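Local coordinates for phosphoserine aminotransferase SerC (Cytophaga hutchinsonii ATCC 33406, PDB 3FFR) that catalyses the pyridoxal phosphate-dependent transfer of an amino group from glutamate to 3-phosphohydroxypyruvate, making phosphoserine in serine biosynthesis, at the interface of chains A and B. Numbering follows the deposited sequence. Chains: chain A/B, Phosphoserine aminotransferase SerC.

Contact 1: the interface of chains A and B. Residues chain A 32-36, 243-244; chain B 11-12, 190, 197-198.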
ATOM      1  N   GLY A  32     -10.019   0.493 -11.637  1.00 28.53           N
ATOM      2  CA  GLY A  32      -8.623   0.956 -11.483  1.00 28.99           C
ATOM      3  C   GLY A  32      -8.371   2.334 -12.083  1.00 29.83           C
ATOM      4  O   GLY A  32      -7.304   2.958 -11.889  1.00 28.81           O
ATOM      5  N   VAL A  33      -9.401   2.814 -12.761  1.00 26.99           N
ATOM      6  CA  VAL A  33      -9.374   4.074 -13.508  1.00 28.15           C
ATOM      7  C   VAL A  33     -10.132   5.203 -12.819  1.00 28.56           C
ATOM      8  O   VAL A  33      -9.779   6.380 -12.950  1.00 27.13           O
ATOM      9  CB  VAL A  33      -9.961   3.859 -14.949  1.00 27.60           C
ATOM     10  CG1 VAL A  33     -10.046   5.177 -15.754  1.00 25.77           C
ATOM     11  CG2 VAL A  33      -9.114   2.813 -15.720  1.00 28.49           C
ATOM     12  N   ILE A  34     -11.214   4.841 -12.149  1.00 27.85           N
ATOM     13  CA  ILE A  34     -12.074   5.838 -11.501  1.00 28.59           C
ATOM     14  C   ILE A  34     -11.311   6.619 -10.440  1.00 28.19           C
ATOM     15  O   ILE A  34     -10.358   6.126  -9.813  1.00 28.91           O
ATOM     16  CB  ILE A  34     -13.394   5.231 -10.901  1.00 31.28           C
ATOM     17  CG1 ILE A  34     -13.056   4.276  -9.741  1.00 32.18           C
ATOM     18  CG2 ILE A  34     -14.245   4.569 -12.029  1.00 32.69           C
ATOM     19  CD1 ILE A  34     -14.228   3.684  -9.022  1.00 36.92           C
ATOM     20  N   SER A  35     -11.728   7.865 -10.263  1.00 29.28           N
ATOM     21  CA  SER A  35     -11.135   8.707  -9.225  1.00 28.09           C
ATOM     22  C   SER A  35     -11.490   8.190  -7.838  1.00 26.85           C
ATOM     23  O   SER A  35     -12.619   7.776  -7.573  1.00 27.42           O
ATOM     24  CB  SER A  35     -11.649  10.139  -9.333  1.00 30.66           C
ATOM     25  OG  SER A  35     -11.180  10.899  -8.251  1.00 30.65           O
ATOM     26  N   HIS A  36     -10.499   8.235  -6.970  1.00 29.12           N
ATOM     27  CA  HIS A  36     -10.662   7.911  -5.549  1.00 27.62           C
ATOM     28  C   HIS A  36     -11.466   8.993  -4.798  1.00 29.27           C
ATOM     29  O   HIS A  36     -11.690   8.896  -3.582  1.00 30.04           O
ATOM     30  CB  HIS A  36      -9.305   7.664  -4.873  1.00 28.62           C
ATOM     31  CG  HIS A  36      -8.384   8.840  -4.898  1.00 26.48           C
ATOM     32  ND1 HIS A  36      -7.999   9.467  -6.065  1.00 31.28           N
ATOM     33  CD2 HIS A  36      -7.791   9.521  -3.894  1.00 28.53           C
ATOM     34  CE1 HIS A  36      -7.196  10.470  -5.774  1.00 31.69           C
ATOM     35  NE2 HIS A  36      -7.062  10.532  -4.466  1.00 32.42           N
ATOM     36  N   THR A 243      -4.184   8.265  -2.480  1.00 26.28           N
ATOM     37  CA  THR A 243      -4.838   7.389  -3.460  1.00 27.28           C
ATOM     38  C   THR A 243      -4.618   5.947  -2.969  1.00 28.95           C
ATOM     39  O   THR A 243      -3.475   5.503  -2.853  1.00 28.86           O
ATOM     40  CB  THR A 243      -4.314   7.564  -4.884  1.00 27.36           C
ATOM     41  OG1 THR A 243      -4.206   8.979  -5.172  1.00 26.96           O
ATOM     42  CG2 THR A 243      -5.251   6.844  -5.903  1.00 27.60           C
ATOM     43  N   PRO A 244      -5.704   5.221  -2.703  1.00 25.60           N
ATOM     44  CA  PRO A 244      -5.515   3.903  -2.123  1.00 27.94           C
ATOM     45  C   PRO A 244      -5.530   2.766  -3.119  1.00 26.56           C
ATOM     46  O   PRO A 244      -5.735   2.975  -4.305  1.00 29.40           O
ATOM     47  CB  PRO A 244      -6.759   3.766  -1.283  1.00 28.78           C
ATOM     48  CG  PRO A 244      -7.807   4.411  -2.092  1.00 26.79           C
ATOM     49  CD  PRO A 244      -7.146   5.569  -2.796  1.00 29.09           C
TER
ATOM     50  N   GLY B  11      -5.091  11.059 -12.803  1.00 29.29           N
ATOM     51  CA  GLY B  11      -4.656  10.047 -11.823  1.00 30.21           C
ATOM     52  C   GLY B  11      -5.567   9.815 -10.641  1.00 32.57           C
ATOM     53  O   GLY B  11      -5.904  10.760  -9.921  1.00 33.26           O
ATOM     54  N   PRO B  12      -6.104   8.588 -10.503  1.00 29.70           N
ATOM     55  CA  PRO B  12      -6.041   7.467 -11.436  1.00 27.20           C
ATOM     56  C   PRO B  12      -6.435   7.873 -12.832  1.00 27.78           C
ATOM     57  O   PRO B  12      -7.006   8.943 -13.046  1.00 28.71           O
ATOM     58  CB  PRO B  12      -7.068   6.486 -10.850  1.00 29.49           C
ATOM     59  CG  PRO B  12      -7.043   6.783  -9.369  1.00 29.55           C
ATOM     60  CD  PRO B  12      -6.927   8.271  -9.324  1.00 29.01           C
ATOM     61  N   GLN B 190      -0.243   5.181 -10.701  1.00 26.37           N
ATOM     62  CA  GLN B 190      -1.563   5.414 -11.296  1.00 26.22           C
ATOM     63  C   GLN B 190      -1.656   6.636 -12.210  1.00 28.06           C
ATOM     64  O   GLN B 190      -2.730   7.036 -12.622  1.00 27.72           O
ATOM     65  CB  GLN B 190      -2.663   5.475 -10.246  1.00 26.08           C
ATOM     66  CG  GLN B 190      -2.733   6.715  -9.406  1.00 26.44           C
ATOM     67  CD  GLN B 190      -1.780   6.730  -8.241  1.00 27.61           C
ATOM     68  OE1 GLN B 190      -0.954   5.818  -8.097  1.00 27.29           O
ATOM     69  NE2 GLN B 190      -1.916   7.744  -7.377  1.00 26.89           N
ATOM     70  N   ALA B 197      -3.967   2.259  -8.800  1.00 27.32           N
ATOM     71  CA  ALA B 197      -3.227   2.761  -7.639  1.00 26.25           C
ATOM     72  C   ALA B 197      -2.934   1.585  -6.670  1.00 26.49           C
ATOM     73  O   ALA B 197      -3.645   0.576  -6.635  1.00 26.91           O
ATOM     74  CB  ALA B 197      -3.990   3.910  -6.932  1.00 26.78           C
ATOM     75  N   GLY B 198      -1.882   1.804  -5.880  1.00 27.32           N
ATOM     76  CA  GLY B 198      -1.404   0.870  -4.869  1.00 27.26           C
ATOM     77  C   GLY B 198       0.083   0.590  -4.868  1.00 26.46           C
ATOM     78  O   GLY B 198       0.539  -0.376  -4.259  1.00 27.05           O
TER
HETATM   79  O   HOH W   1      -6.800   2.816  -9.131  1.00 27.31           O
HETATM   80  O   HOH W   2      -4.071   9.825  -7.749  1.00 28.43           O
HETATM   81  O   HOH W   3      -8.362  11.667  -8.672  1.00 44.05           O

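Contact 2: the interface of chains A and B. Residues chain A 75-76, 79, 105, 223-225; chain B 75-76, 79, 105, 223-224.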
ATOM      1  N   GLU A  75       3.135   0.203  13.132  1.00 26.85           N
ATOM      2  CA  GLU A  75       3.789   1.515  13.263  1.00 24.67           C
ATOM      3  C   GLU A  75       2.814   2.615  13.668  1.00 25.16           C
ATOM      4  O   GLU A  75       3.093   3.416  14.583  1.00 25.52           O
ATOM      5  CB  GLU A  75       4.528   1.887  11.974  1.00 27.43           C
ATOM      6  CG  GLU A  75       5.323   3.187  12.096  1.00 25.68           C
ATOM      7  CD  GLU A  75       5.990   3.575  10.795  1.00 29.77           C
ATOM      8  OE1 GLU A  75       5.296   4.160   9.954  1.00 31.31           O
ATOM      9  OE2 GLU A  75       7.206   3.405  10.702  1.00 29.12           O
ATOM     10  N   ARG A  76       1.662   2.648  12.992  1.00 26.86           N
ATOM     11  CA  ARG A  76       0.652   3.687  13.228  1.00 25.33           C
ATOM     12  C   ARG A  76       0.039   3.579  14.612  1.00 25.32           C
ATOM     13  O   ARG A  76      -0.341   4.599  15.225  1.00 25.82           O
ATOM     14  CB  ARG A  76      -0.448   3.702  12.161  1.00 26.69           C
ATOM     15  CG  ARG A  76       0.020   3.845  10.727  1.00 28.75           C
ATOM     16  CD  ARG A  76       1.072   4.903  10.544  1.00 29.03           C
ATOM     17  NE  ARG A  76       1.445   5.034   9.113  1.00 27.64           N
ATOM     18  CZ  ARG A  76       2.395   5.849   8.677  1.00 28.71           C
ATOM     19  NH1 ARG A  76       3.100   6.559   9.554  1.00 27.11           N
ATOM     20  NH2 ARG A  76       2.616   5.964   7.369  1.00 30.09           N
ATOM     21  N   GLN A  79       2.652   5.227  16.890  1.00 25.60           N
ATOM     22  CA  GLN A  79       2.705   6.685  16.641  1.00 24.52           C
ATOM     23  C   GLN A  79       1.514   7.461  17.110  1.00 25.21           C
ATOM     24  O   GLN A  79       1.637   8.589  17.618  1.00 26.12           O
ATOM     25  CB  GLN A  79       2.908   6.983  15.144  1.00 26.37           C
ATOM     26  CG  GLN A  79       4.267   6.512  14.614  1.00 26.45           C
ATOM     27  CD  GLN A  79       4.365   6.558  13.085  1.00 28.85           C
ATOM     28  OE1 GLN A  79       3.353   6.512  12.384  1.00 28.89           O
ATOM     29  NE2 GLN A  79       5.589   6.655  12.566  1.00 33.44           N
ATOM     30  N   LEU A 105      10.858   3.318  17.655  1.00 26.67           N
ATOM     31  CA  LEU A 105      10.148   4.604  17.623  1.00 27.20           C
ATOM     32  C   LEU A 105      10.397   5.444  18.875  1.00 28.45           C
ATOM     33  O   LEU A 105       9.795   6.493  19.086  1.00 31.21           O
ATOM     34  CB  LEU A 105       8.648   4.400  17.425  1.00 27.71           C
ATOM     35  CG  LEU A 105       8.238   3.887  16.036  1.00 26.92           C
ATOM     36  CD1 LEU A 105       6.761   3.397  15.935  1.00 27.72           C
ATOM     37  CD2 LEU A 105       8.492   4.987  14.955  1.00 27.87           C
ATOM     38  N   GLY A 223       1.977  11.903  13.349  1.00 28.25           N
ATOM     39  CA  GLY A 223       2.168  11.545  11.958  1.00 29.34           C
ATOM     40  C   GLY A 223       1.741  12.599  10.960  1.00 25.35           C
ATOM     41  O   GLY A 223       1.657  13.781  11.261  1.00 27.44           O
ATOM     42  N   THR A 224       1.411  12.097   9.764  1.00 25.79           N
ATOM     43  CA  THR A 224       1.023  12.962   8.646  1.00 25.31           C
ATOM     44  C   THR A 224      -0.268  12.456   8.012  1.00 25.86           C
ATOM     45  O   THR A 224      -1.349  12.709   8.554  1.00 27.84           O
ATOM     46  CB  THR A 224       2.148  13.166   7.598  1.00 25.30           C
ATOM     47  OG1 THR A 224       2.509  11.923   6.982  1.00 26.28           O
ATOM     48  CG2 THR A 224       3.389  13.873   8.213  1.00 23.28           C
ATOM     49  N   TYR A 225      -0.144  11.777   6.884  1.00 27.23           N
ATOM     50  CA  TYR A 225      -1.328  11.297   6.144  1.00 27.79           C
ATOM     51  C   TYR A 225      -2.101  10.224   6.860  1.00 26.63           C
ATOM     52  O   TYR A 225      -3.332  10.106   6.697  1.00 26.45           O
ATOM     53  CB  TYR A 225      -0.961  10.872   4.686  1.00 28.18           C
ATOM     54  CG  TYR A 225      -0.183   9.598   4.577  1.00 26.60           C
ATOM     55  CD1 TYR A 225       1.106   9.490   5.085  1.00 26.06           C
ATOM     56  CD2 TYR A 225      -0.740   8.491   3.992  1.00 27.45           C
ATOM     57  CE1 TYR A 225       1.807   8.297   5.024  1.00 29.47           C
ATOM     58  CE2 TYR A 225      -0.044   7.281   3.908  1.00 27.08           C
ATOM     59  CZ  TYR A 225       1.220   7.187   4.443  1.00 29.30           C
ATOM     60  OH  TYR A 225       1.896   5.996   4.397  1.00 29.26           O
TER
ATOM     61  N   GLU B  75       6.351  11.403   3.457  1.00 26.85           N
ATOM     62  CA  GLU B  75       6.594  11.187   4.893  1.00 24.67           C
ATOM     63  C   GLU B  75       7.957  10.562   5.167  1.00 25.16           C
ATOM     64  O   GLU B  75       8.708  11.020   6.052  1.00 25.52           O
ATOM     65  CB  GLU B  75       5.473  10.348   5.514  1.00 27.43           C
ATOM     66  CG  GLU B  75       5.613  10.193   7.029  1.00 25.68           C
ATOM     67  CD  GLU B  75       4.539   9.305   7.616  1.00 29.77           C
ATOM     68  OE1 GLU B  75       4.711   8.082   7.545  1.00 31.31           O
ATOM     69  OE2 GLU B  75       3.627   9.848   8.241  1.00 29.12           O
ATOM     70  N   ARG B  76       8.283   9.518   4.399  1.00 26.86           N
ATOM     71  CA  ARG B  76       9.536   8.776   4.588  1.00 25.33           C
ATOM     72  C   ARG B  76      10.752   9.622   4.258  1.00 25.32           C
ATOM     73  O   ARG B  76      11.831   9.456   4.866  1.00 25.82           O
ATOM     74  CB  ARG B  76       9.575   7.463   3.798  1.00 26.69           C
ATOM     75  CG  ARG B  76       8.435   6.498   4.058  1.00 28.75           C
ATOM     76  CD  ARG B  76       8.113   6.333   5.517  1.00 29.03           C
ATOM     77  NE  ARG B  76       7.031   5.335   5.708  1.00 27.64           N
ATOM     78  CZ  ARG B  76       6.507   5.041   6.890  1.00 28.71           C
ATOM     79  NH1 ARG B  76       6.922   5.701   7.970  1.00 27.11           N
ATOM     80  NH2 ARG B  76       5.593   4.078   6.986  1.00 30.09           N
ATOM     81  N   GLN B  79      11.240  11.768   7.403  1.00 25.60           N
ATOM     82  CA  GLN B  79      11.692  10.927   8.533  1.00 24.52           C
ATOM     83  C   GLN B  79      13.091  10.407   8.429  1.00 25.21           C
ATOM     84  O   GLN B  79      13.829  10.331   9.427  1.00 26.12           O
ATOM     85  CB  GLN B  79      10.750   9.726   8.740  1.00 26.37           C
ATOM     86  CG  GLN B  79       9.339  10.134   9.179  1.00 26.45           C
ATOM     87  CD  GLN B  79       8.334   8.978   9.122  1.00 28.85           C
ATOM     88  OE1 GLN B  79       8.521   8.013   8.378  1.00 28.89           O
ATOM     89  NE2 GLN B  79       7.267   9.073   9.915  1.00 33.44           N
ATOM     90  N   LEU B 105       5.629  16.852  11.177  1.00 26.67           N
ATOM     91  CA  LEU B 105       6.631  15.922  11.717  1.00 27.20           C
ATOM     92  C   LEU B 105       7.630  16.608  12.647  1.00 28.45           C
ATOM     93  O   LEU B 105       8.610  16.022  13.097  1.00 31.21           O
ATOM     94  CB  LEU B 105       7.376  15.202  10.595  1.00 27.71           C
ATOM     95  CG  LEU B 105       6.538  14.188   9.802  1.00 26.92           C
ATOM     96  CD1 LEU B 105       7.203  13.686   8.484  1.00 27.72           C
ATOM     97  CD2 LEU B 105       6.179  12.960  10.699  1.00 27.87           C
ATOM     98  N   GLY B 223      12.384   5.665  11.763  1.00 28.25           N
ATOM     99  CA  GLY B 223      11.228   4.842  11.466  1.00 29.34           C
ATOM    100  C   GLY B 223      11.337   3.400  11.908  1.00 25.35           C
ATOM    101  O   GLY B 223      12.101   3.050  12.797  1.00 27.44           O
ATOM    102  N   THR B 224      10.573   2.564  11.194  1.00 25.79           N
ATOM    103  CA  THR B 224      10.499   1.133  11.502  1.00 25.31           C
ATOM    104  C   THR B 224      10.703   0.310  10.235  1.00 25.86           C
ATOM    105  O   THR B 224      11.847   0.134   9.804  1.00 27.84           O
ATOM    106  CB  THR B 224       9.209   0.728  12.262  1.00 25.30           C
ATOM    107  OG1 THR B 224       8.043   0.985  11.470  1.00 26.28           O
ATOM    108  CG2 THR B 224       9.114   1.422  13.649  1.00 23.28           C
TER
HETATM  109  O   HOH W   4       9.163   3.265   8.826  1.00 22.65           O
HETATM  110  O   HOH W   5       1.131   9.329   9.176  1.00 22.65           O

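Contact 1: the interface of chains A and B
The hydroxyl of A:Thr243 and the side-chain amide of B:Gln190 point tip to tip and share a water. A:Thr243 OG1 lies 2.7 Å from the oxygen of water 2, and B:Gln190 NE2 donates to that water almost straight, at 175°. The amide can aim this way because its chain bends at chi2 (-82°). Two further waters bridge the chains: water 3 joins A:Ser35 OG to the carbonyl of B:Gly11, and water 1 links A:Gly32 O with the backbone N of B:Ala197. In this patch the polar atoms of the two chains thus meet by way of water.

Direct contact is by packing. B:Pro12, which follows a cis peptide bond and has 86 Å² of its own surface buried by chain A, sets its ring carbons against the A:32-36 loop, CG standing 3.4 Å from the carbonyl O of A:Ile34. A:His36 crosses it at about a right angle, ND1 being 3.6 Å from B:Pro12 CD. A:Thr243 OG1, from the same chain as the histidine, sits above one face of the imidazole near its rim. With A:Thr243 CG2 anti to the backbone N, the methyl presses tightly on B:Ala197 CB at 3.4 Å.

Every segment is loop: A:32-36 joins helices 19-28 and 39-55, A:243-244 leads into helix 246-262, and the B segments include B:Gln190, next to the lysine that carries pyridoxal phosphate.

Contact 2: the interface of chains A and B
Charge pairing links A:Glu75 with B:Arg76, tip to tip, and the two-fold axis repeats the pair with chains exchanged. CG of A:Glu75 is anti to the backbone N (chi1 -175°) and the chain runs on extended, which carries the carboxylate across to B:Arg76 and B:Thr224. B:Arg76 grips end-on, NH1 and NH2 both donating to one carboxylate oxygen, A:Glu75 OE1, which lies 3.0 Å from NH2. NH1 uses the syn lone pair, whereas NH2 meets the oxygen 29° out of the carboxylate plane. Each OE1 also sits over a face of its own chain's guanidinium, 3.3 Å from NH1 in the A:Glu75–A:Arg76 pair. The two guanidiniums are nearly parallel (7°), with A:Arg76 NH2 and B:Arg76 NH2 3.5 Å apart; the flanking carboxylates probably offset their repulsion.

Among neutral partners, B:Thr224 OG1 donates to A:Glu75 OE2 at 2.7 Å, from above the carboxylate plane. Water 4 ties that same OE2 to the backbone N of B:Thr224. Within a chain, A:Gln79 OE1 accepts from A:Arg76 NH1 at 2.8 Å, on a lone pair, helping to fix the rotation of the A:Arg76 guanidinium. An alanine in place of A:Glu75 would probably leave B:Arg76 without the carboxylate it reaches across the interface and B:Thr224 OG1 without its acceptor.

Apolar contact is slighter: B:Thr224 CG2 rests 3.5 Å from A:Leu105 CG.

Paired helices 70-81 and the 223-225 loops thereby fasten the subunits reciprocally, probably stabilising the dimer.

The centres of contact 1 and contact 2, taken over their C-alpha atoms, are about 23 Å apart, and they share no residue. Contact 1 joins loops of both chains asymmetrically and has a twin generated by the two-fold, whereas contact 2 contains the same helices and loops from each chain and so spans the axis itself. Their characters differ accordingly: hydrated packing beside the cofactor region in contact 1, direct ionic pairing in contact 2. Together they suggest that the central bonds help set how the subunits are placed, while loops of each chain help border the partner's active site, as in related aminotransferase dimers.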